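Local coordinates for protein peptidase, C14 family (Geobacter sulfurreducens PCA, PDB 3BIJ) that is of unknown function but has a caspase-type fold and probably acts as a cysteine endopeptidase, at residues 9-13 against 52-56; 42-46 against 273-277; 130-134 against 221-227. One frame throughout, in Å; residues are numbered along the deposited sequence.

Interaction 1 of 3, residues 9-13 against 52-56; sequences LGLNA and TKAAT
Leu11 lays its forked end over the methyl of Ala55, with CD2 3.5 Å from Ala55 CB and CD1 3.8 Å from that same CB. The contact closes off a parallel strand pair of the caspase-like sheet, strands 4-10 and 46-51, just where both run out at their carboxyl ends. Between the two segments there is one backbone hydrogen bond, which continues the pairing of these strands: Thr52 N donates to Gly10 O at 2.6 Å with an N-H...O angle of 156°, and the donor lies in the carbonyl plane. Since Gly10 is also backbone-bonded to Leu50, it is gripped by the residues flanking one position of its neighbour, the pattern of a parallel pair. Leu11 CG stands anti to its own carbonyl carbon (chi1 -56°), which sets the branch point beside Ala55, its CG 3.6 Å from Ala55 CB. Thr52 is the residue most covered here; its CG2 lies 3.4 Å from Leu11 CA, so the methyl branch packs along the departing backbone of 9-13. Beyond Thr52 the chain folds back at once, Ala55 N donating to Thr52 O at 2.6 Å, and this return carries the Ala55 methyl under Leu11. Leu50 and Tyr81 on the adjacent strands add to the apolar surroundings of Ala55 and Leu11 respectively. Thr56 then N-caps helix 57-70, its OG1 taking the backbone N-H of Lys59.

Interaction 2 of 3, residues 42-46 against 273-277; sequences ERGFA and RPFTV
The Phe45 ring has Val277 CG2 over one face, 3.9 Å from the ring centroid and 25° off the normal, a CH-pi contact displaced toward the rim; at the ring's edge, near its plane, Phe275 O lies 3.8 Å from Phe45 CE2. Two guanidinium groups meet differently: Arg273 NH2 stands over a face of the Arg43 group, while Arg43 NH1 comes to the edge of the Arg273 group, the planes being 71° apart. The model sets Arg43 NH1 2.9 Å from Arg273 NH2, but both are donors, so this is a close pair of like charges and no bond. Arg43 is balanced by Glu42, its NE making a salt bridge to Glu42 OE2 at 2.9 Å, which probably eases the repulsion. Arg273 NH1 donates to the carbonyls of Tyr236 and Gly234, which satisfy N-H groups without neutralising the charge, and Lys237 is close by. Bends at chi2 and chi3 fold the Arg43 chain across Phe275, putting CG 3.5 Å from Phe275 CB. Helix 29-42 ends in a Schellman motif at Gly44 (phi 96°), and Val277 CG2 reaches to 3.3 Å from Arg43 O at this turn. Within 273-277, Thr276 N and OG1 both donate to Arg273 O, from the same face of its plane. The contact joins the C-terminal tail to the link between helix 29-42 and strand 46-51: Phe45 rests on Met78 of strand 76-89, and Phe275 meets Trp231 of helix 222-231 edge-to-face.

Interaction 3 of 3, residues 130-134 against 221-227; sequences VFSDS and GAFTGQL
Asp133 and Phe223 bring strand 130-133 and helix 222-227 together: their CA atoms are 6.3 Å apart, and the two axes approach to 8.6 Å at 129° between N-to-C directions. The Asp133 carboxylate grips the amino end of the helix. Its OD2 takes two bonds from one residue: Thr224 OG1 donates at 2.6 Å from the anti side, close to the carboxylate plane, and Thr224 N at 3.1 Å from above that plane, 52° out of it. OD1 works through a water, which donates to Asp133 OD1 at 2.6 Å and accepts from Phe223 N at 2.9 Å. The group is thrown toward the helix because CG lies anti to the Asp133 backbone N (chi1 -170°). OD2 also abuts the CA of Gly221, the N-cap residue. Replacing Asp133 by an alanine would probably leave Thr224 N and the first-turn water without their acceptor and set the Thr224 hydroxyl free to turn. Farther along, the contact is apolar: Phe223 CZ meets Phe131 CD2 at 3.9 Å, edge against edge, and Leu227 CD1 comes to 3.4 Å from Phe131 CE2. Asp133 lies near the carboxyl end of a central strand; in caspase-type proteases the catalytic cysteine typically follows such a strand. Strand 127-133 runs between strands 76-89 and 201-206, while Leu227 packs on Met36 of helix 29-42 and on Ile247 of helix 240-250.

Overall arrangement
Interaction 3 is the core contact, about 9 Å from the chain centre to its own; interaction 1 is partly buried at 13 Å, and interaction 2 lies outermost at 18 Å. Interactions 1 and 3 both belong to the carboxyl ends of sheet strands, their centres 16 Å apart, whereas interaction 2 sits by the starting end of strand 46-51. Their chemistry follows: a strand-pair bond with small apolar groups in the first, two arginines beside an aromatic-aliphatic contact in the second, a helix-binding carboxylate with aromatics in the third. Interactions 2 and 3 touch where Phe275 CE1 meets Phe131 CE1 at 3.5 Å; both pack against helix 29-42, and helix 222-231, one side of interaction 3, also meets Phe275 through Trp231.

Interaction 1 of 3, residues 9-13 against 52-56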
loop_
_atom_site.group_PDB
_atom_site.type_symbol
_atom_site.label_atom_id
_atom_site.label_comp_id
_atom_site.label_asym_id
_atom_site.label_seq_id
_atom_site.Cartn_x
_atom_site.Cartn_y
_atom_site.Cartn_z
ATOM N N LEU A 9 14.256 9.859 33.389
ATOM C CA LEU A 9 13.420 10.965 32.962
ATOM C C LEU A 9 12.357 10.464 32.013
ATOM O O LEU A 9 12.641 9.693 31.097
ATOM C CB LEU A 9 14.255 12.017 32.243
ATOM C CG LEU A 9 15.454 12.612 32.993
ATOM C CD1 LEU A 9 16.194 13.583 32.080
ATOM C CD2 LEU A 9 14.972 13.325 34.247
ATOM N N GLY A 10 11.128 10.915 32.228
ATOM C CA GLY A 10 10.025 10.518 31.374
ATOM C C GLY A 10 9.036 11.664 31.252
ATOM O O GLY A 10 8.526 12.166 32.258
ATOM N N LEU A 11 8.769 12.096 30.023
ATOM C CA LEU A 11 7.834 13.192 29.811
ATOM C C LEU A 11 6.810 12.863 28.757
ATOM O O LEU A 11 7.111 12.907 27.568
ATOM C CB LEU A 11 8.570 14.453 29.375
ATOM C CG LEU A 11 9.672 14.931 30.309
ATOM C CD1 LEU A 11 11.002 14.365 29.862
ATOM C CD2 LEU A 11 9.700 16.444 30.293
ATOM N N ASN A 12 5.596 12.523 29.161
ATOM C CA ASN A 12 4.614 12.244 28.133
ATOM C C ASN A 12 3.684 13.444 27.959
ATOM O O ASN A 12 2.519 13.312 27.585
ATOM C CB ASN A 12 3.852 10.956 28.430
ATOM C CG ASN A 12 3.474 10.841 29.851
ATOM O OD1 ASN A 12 3.094 11.829 30.476
ATOM N ND2 ASN A 12 3.560 9.632 30.391
ATOM N N ALA A 13 4.245 14.619 28.238
ATOM C CA ALA A 13 3.568 15.898 28.081
ATOM C C ALA A 13 4.554 16.994 28.446
ATOM O O ALA A 13 5.514 16.752 29.183
ATOM C CB ALA A 13 2.336 15.983 28.974
ATOM N N THR A 52 7.276 14.015 33.627
ATOM C CA THR A 52 6.787 15.219 32.964
ATOM C C THR A 52 6.955 16.525 33.759
ATOM O O THR A 52 8.032 17.125 33.751
ATOM C CB THR A 52 5.318 15.052 32.551
ATOM O OG1 THR A 52 4.501 15.014 33.716
ATOM C CG2 THR A 52 5.132 13.757 31.789
ATOM N N LYS A 53 5.904 16.969 34.449
ATOM C CA LYS A 53 5.967 18.219 35.217
ATOM C C LYS A 53 7.211 18.349 36.063
ATOM O O LYS A 53 7.714 19.446 36.272
ATOM C CB LYS A 53 4.751 18.349 36.126
ATOM C CG LYS A 53 3.493 18.772 35.411
ATOM C CD LYS A 53 2.461 19.268 36.403
ATOM C CE LYS A 53 1.290 19.937 35.689
ATOM N NZ LYS A 53 0.345 20.549 36.675
ATOM N N ALA A 54 7.699 17.216 36.548
ATOM C CA ALA A 54 8.881 17.188 37.385
ATOM C C ALA A 54 10.173 17.281 36.566
ATOM O O ALA A 54 11.211 17.694 37.088
ATOM C CB ALA A 54 8.878 15.910 38.233
ATOM N N ALA A 55 10.123 16.897 35.293
ATOM C CA ALA A 55 11.324 16.937 34.454
ATOM C C ALA A 55 11.554 18.303 33.832
ATOM O O ALA A 55 11.398 18.477 32.627
ATOM C CB ALA A 55 11.233 15.874 33.361
ATOM N N THR A 56 11.944 19.269 34.653
ATOM C CA THR A 56 12.185 20.617 34.160
ATOM C C THR A 56 13.662 20.880 33.913
ATOM O O THR A 56 14.511 20.103 34.337
ATOM C CB THR A 56 11.708 21.655 35.159
ATOM O OG1 THR A 56 12.597 21.667 36.282
ATOM C CG2 THR A 56 10.308 21.323 35.630
#

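Interaction 2 of 3, residues 42-46 against 273-277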
loop_
_atom_site.group_PDB
_atom_site.type_symbol
_atom_site.label_atom_id
_atom_site.label_comp_id
_atom_site.label_asym_id
_atom_site.label_seq_id
_atom_site.Cartn_x
_atom_site.Cartn_y
_atom_site.Cartn_z
ATOM N N GLU A 42 17.080 -2.235 41.214
ATOM C CA GLU A 42 17.398 -3.637 41.434
ATOM C C GLU A 42 18.879 -3.928 41.214
ATOM O O GLU A 42 19.383 -4.950 41.662
ATOM C CB GLU A 42 16.547 -4.518 40.513
ATOM C CG GLU A 42 16.742 -6.020 40.713
ATOM C CD GLU A 42 17.995 -6.563 40.023
ATOM O OE1 GLU A 42 18.396 -7.717 40.318
ATOM O OE2 GLU A 42 18.577 -5.839 39.180
ATOM N N ARG A 43 19.573 -3.027 40.529
ATOM C CA ARG A 43 20.995 -3.194 40.256
ATOM C C ARG A 43 21.877 -2.507 41.300
ATOM O O ARG A 43 23.104 -2.582 41.229
ATOM C CB ARG A 43 21.325 -2.631 38.870
ATOM C CG ARG A 43 20.809 -3.448 37.696
ATOM C CD ARG A 43 21.658 -4.687 37.457
ATOM N NE ARG A 43 21.364 -5.753 38.408
ATOM C CZ ARG A 43 22.092 -6.858 38.537
ATOM N NH1 ARG A 43 23.161 -7.032 37.773
ATOM N NH2 ARG A 43 21.751 -7.793 39.422
ATOM N N GLY A 44 21.260 -1.826 42.261
ATOM C CA GLY A 44 22.037 -1.153 43.289
ATOM C C GLY A 44 22.288 0.313 43.016
ATOM O O GLY A 44 23.276 0.880 43.476
ATOM N N PHE A 45 21.373 0.926 42.271
ATOM C CA PHE A 45 21.459 2.334 41.910
ATOM C C PHE A 45 20.635 3.212 42.851
ATOM O O PHE A 45 19.579 2.803 43.326
ATOM C CB PHE A 45 20.942 2.524 40.477
ATOM C CG PHE A 45 22.011 2.454 39.419
ATOM C CD1 PHE A 45 22.886 3.523 39.230
ATOM C CD2 PHE A 45 22.147 1.315 38.611
ATOM C CE1 PHE A 45 23.881 3.467 38.259
ATOM C CE2 PHE A 45 23.138 1.245 37.636
ATOM C CZ PHE A 45 24.012 2.326 37.457
ATOM N N ALA A 46 21.131 4.407 43.143
ATOM C CA ALA A 46 20.374 5.347 43.956
ATOM C C ALA A 46 19.588 6.091 42.878
ATOM O O ALA A 46 20.085 7.063 42.305
ATOM C CB ALA A 46 21.312 6.308 44.684
ATOM N N ARG A 273 28.393 -6.205 32.364
ATOM C CA ARG A 273 27.004 -6.570 32.128
ATOM C C ARG A 273 26.220 -5.256 32.030
ATOM O O ARG A 273 26.434 -4.337 32.818
ATOM C CB ARG A 273 26.484 -7.443 33.273
ATOM C CG ARG A 273 25.335 -8.348 32.830
ATOM C CD ARG A 273 24.990 -9.543 33.727
ATOM N NE ARG A 273 23.950 -9.200 34.629
ATOM C CZ ARG A 273 22.704 -9.593 34.856
ATOM N NH1 ARG A 273 21.992 -10.529 34.238
ATOM N NH2 ARG A 273 22.170 -8.910 35.836
ATOM N N PRO A 274 25.293 -5.158 31.069
ATOM C CA PRO A 274 24.483 -3.954 30.855
ATOM C C PRO A 274 24.140 -3.005 32.012
ATOM O O PRO A 274 23.988 -1.811 31.773
ATOM C CB PRO A 274 23.235 -4.485 30.133
ATOM C CG PRO A 274 23.226 -5.952 30.439
ATOM C CD PRO A 274 24.688 -6.300 30.368
ATOM N N PHE A 275 24.007 -3.467 33.248
ATOM C CA PHE A 275 23.690 -2.485 34.290
ATOM C C PHE A 275 24.529 -2.619 35.525
ATOM O O PHE A 275 24.099 -2.288 36.625
ATOM C CB PHE A 275 22.218 -2.556 34.658
ATOM C CG PHE A 275 21.310 -2.109 33.557
ATOM C CD1 PHE A 275 21.149 -0.757 33.272
ATOM C CD2 PHE A 275 20.624 -3.038 32.790
ATOM C CE1 PHE A 275 20.315 -0.340 32.237
ATOM C CE2 PHE A 275 19.791 -2.635 31.753
ATOM C CZ PHE A 275 19.636 -1.284 31.477
ATOM N N THR A 276 25.755 -3.062 35.309
ATOM C CA THR A 276 26.683 -3.289 36.381
ATOM C C THR A 276 27.172 -2.086 37.185
ATOM O O THR A 276 27.581 -1.055 36.649
ATOM C CB THR A 276 27.894 -4.061 35.860
ATOM O OG1 THR A 276 27.443 -5.243 35.191
ATOM C CG2 THR A 276 28.795 -4.449 36.997
ATOM N N VAL A 277 27.110 -2.256 38.500
ATOM C CA VAL A 277 27.579 -1.269 39.446
ATOM C C VAL A 277 28.819 -1.903 40.054
ATOM O O VAL A 277 29.850 -1.256 40.181
ATOM C CB VAL A 277 26.536 -1.008 40.560
ATOM C CG1 VAL A 277 27.110 -0.048 41.602
ATOM C CG2 VAL A 277 25.256 -0.430 39.954
#

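Interaction 3 of 3, residues 130-134 against 221-227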
loop_
_atom_site.group_PDB
_atom_site.type_symbol
_atom_site.label_atom_id
_atom_site.label_comp_id
_atom_site.label_asym_id
_atom_site.label_seq_id
_atom_site.Cartn_x
_atom_site.Cartn_y
_atom_site.Cartn_z
ATOM N N VAL A 130 24.115 6.247 29.234
ATOM C CA VAL A 130 22.943 7.040 28.833
ATOM C C VAL A 130 21.987 6.317 27.870
ATOM O O VAL A 130 22.408 5.816 26.830
ATOM C CB VAL A 130 23.374 8.368 28.134
ATOM C CG1 VAL A 130 22.151 9.190 27.803
ATOM C CG2 VAL A 130 24.325 9.161 29.009
ATOM N N PHE A 131 20.706 6.262 28.227
ATOM C CA PHE A 131 19.696 5.658 27.365
ATOM C C PHE A 131 18.768 6.783 26.927
ATOM O O PHE A 131 18.177 7.470 27.767
ATOM C CB PHE A 131 18.863 4.598 28.092
ATOM C CG PHE A 131 19.602 3.324 28.352
ATOM C CD1 PHE A 131 20.301 3.134 29.542
ATOM C CD2 PHE A 131 19.636 2.323 27.383
ATOM C CE1 PHE A 131 21.028 1.963 29.761
ATOM C CE2 PHE A 131 20.358 1.152 27.590
ATOM C CZ PHE A 131 21.059 0.969 28.784
ATOM N N SER A 132 18.649 6.987 25.621
ATOM C CA SER A 132 17.772 8.030 25.113
ATOM C C SER A 132 16.775 7.429 24.130
ATOM O O SER A 132 17.108 7.234 22.966
ATOM C CB SER A 132 18.599 9.118 24.423
ATOM O OG SER A 132 17.776 10.151 23.893
ATOM N N ASP A 133 15.565 7.122 24.600
ATOM C CA ASP A 133 14.528 6.549 23.737
ATOM C C ASP A 133 13.774 7.728 23.163
ATOM O O ASP A 133 12.620 7.986 23.512
ATOM C CB ASP A 133 13.566 5.654 24.527
ATOM C CG ASP A 133 12.638 4.857 23.625
ATOM O OD1 ASP A 133 12.578 5.170 22.415
ATOM O OD2 ASP A 133 11.964 3.923 24.124
ATOM N N SER A 134 14.456 8.449 22.286
ATOM C CA SER A 134 13.901 9.639 21.663
ATOM C C SER A 134 14.491 9.779 20.255
ATOM O O SER A 134 15.299 8.954 19.831
ATOM C CB SER A 134 14.264 10.856 22.520
ATOM O OG SER A 134 13.674 12.034 22.032
ATOM N N GLY A 221 8.269 2.863 24.947
ATOM C CA GLY A 221 8.852 3.090 23.641
ATOM C C GLY A 221 9.179 1.794 22.927
ATOM O O GLY A 221 9.340 0.752 23.552
ATOM N N ALA A 222 9.265 1.846 21.610
ATOM C CA ALA A 222 9.591 0.651 20.863
ATOM C C ALA A 222 10.942 0.142 21.362
ATOM O O ALA A 222 11.102 -1.041 21.657
ATOM C CB ALA A 222 9.659 0.967 19.364
ATOM N N PHE A 223 11.912 1.044 21.458
ATOM C CA PHE A 223 13.247 0.676 21.920
ATOM C C PHE A 223 13.220 0.128 23.359
ATOM O O PHE A 223 13.671 -0.988 23.627
ATOM C CB PHE A 223 14.192 1.889 21.838
ATOM C CG PHE A 223 15.478 1.709 22.601
ATOM C CD1 PHE A 223 16.274 0.576 22.416
ATOM C CD2 PHE A 223 15.891 2.669 23.515
ATOM C CE1 PHE A 223 17.464 0.408 23.136
ATOM C CE2 PHE A 223 17.070 2.514 24.238
ATOM C CZ PHE A 223 17.859 1.381 24.048
ATOM N N THR A 224 12.678 0.916 24.277
ATOM C CA THR A 224 12.616 0.503 25.671
ATOM C C THR A 224 11.911 -0.849 25.840
ATOM O O THR A 224 12.346 -1.708 26.619
ATOM C CB THR A 224 11.894 1.569 26.538
ATOM O OG1 THR A 224 12.560 2.831 26.392
ATOM C CG2 THR A 224 11.907 1.160 27.998
ATOM N N GLY A 225 10.825 -1.038 25.106
ATOM C CA GLY A 225 10.096 -2.291 25.189
ATOM C C GLY A 225 10.981 -3.478 24.858
ATOM O O GLY A 225 10.936 -4.497 25.543
ATOM N N GLN A 226 11.788 -3.361 23.807
ATOM C CA GLN A 226 12.665 -4.455 23.444
ATOM C C GLN A 226 13.853 -4.553 24.386
ATOM O O GLN A 226 14.420 -5.637 24.577
ATOM C CB GLN A 226 13.141 -4.313 22.007
ATOM C CG GLN A 226 12.008 -4.466 21.034
ATOM C CD GLN A 226 11.272 -5.775 21.209
ATOM O OE1 GLN A 226 10.046 -5.824 21.135
ATOM N NE2 GLN A 226 12.014 -6.848 21.434
ATOM N N LEU A 227 14.245 -3.426 24.975
ATOM C CA LEU A 227 15.348 -3.455 25.924
ATOM C C LEU A 227 14.866 -4.338 27.085
ATOM O O LEU A 227 15.558 -5.265 27.494
ATOM C CB LEU A 227 15.692 -2.029 26.402
ATOM C CG LEU A 227 16.817 -1.789 27.425
ATOM C CD1 LEU A 227 17.258 -0.306 27.437
ATOM C CD2 LEU A 227 16.325 -2.200 28.795
HETATM O O HOH W 1 11.268 3.752 20.663
#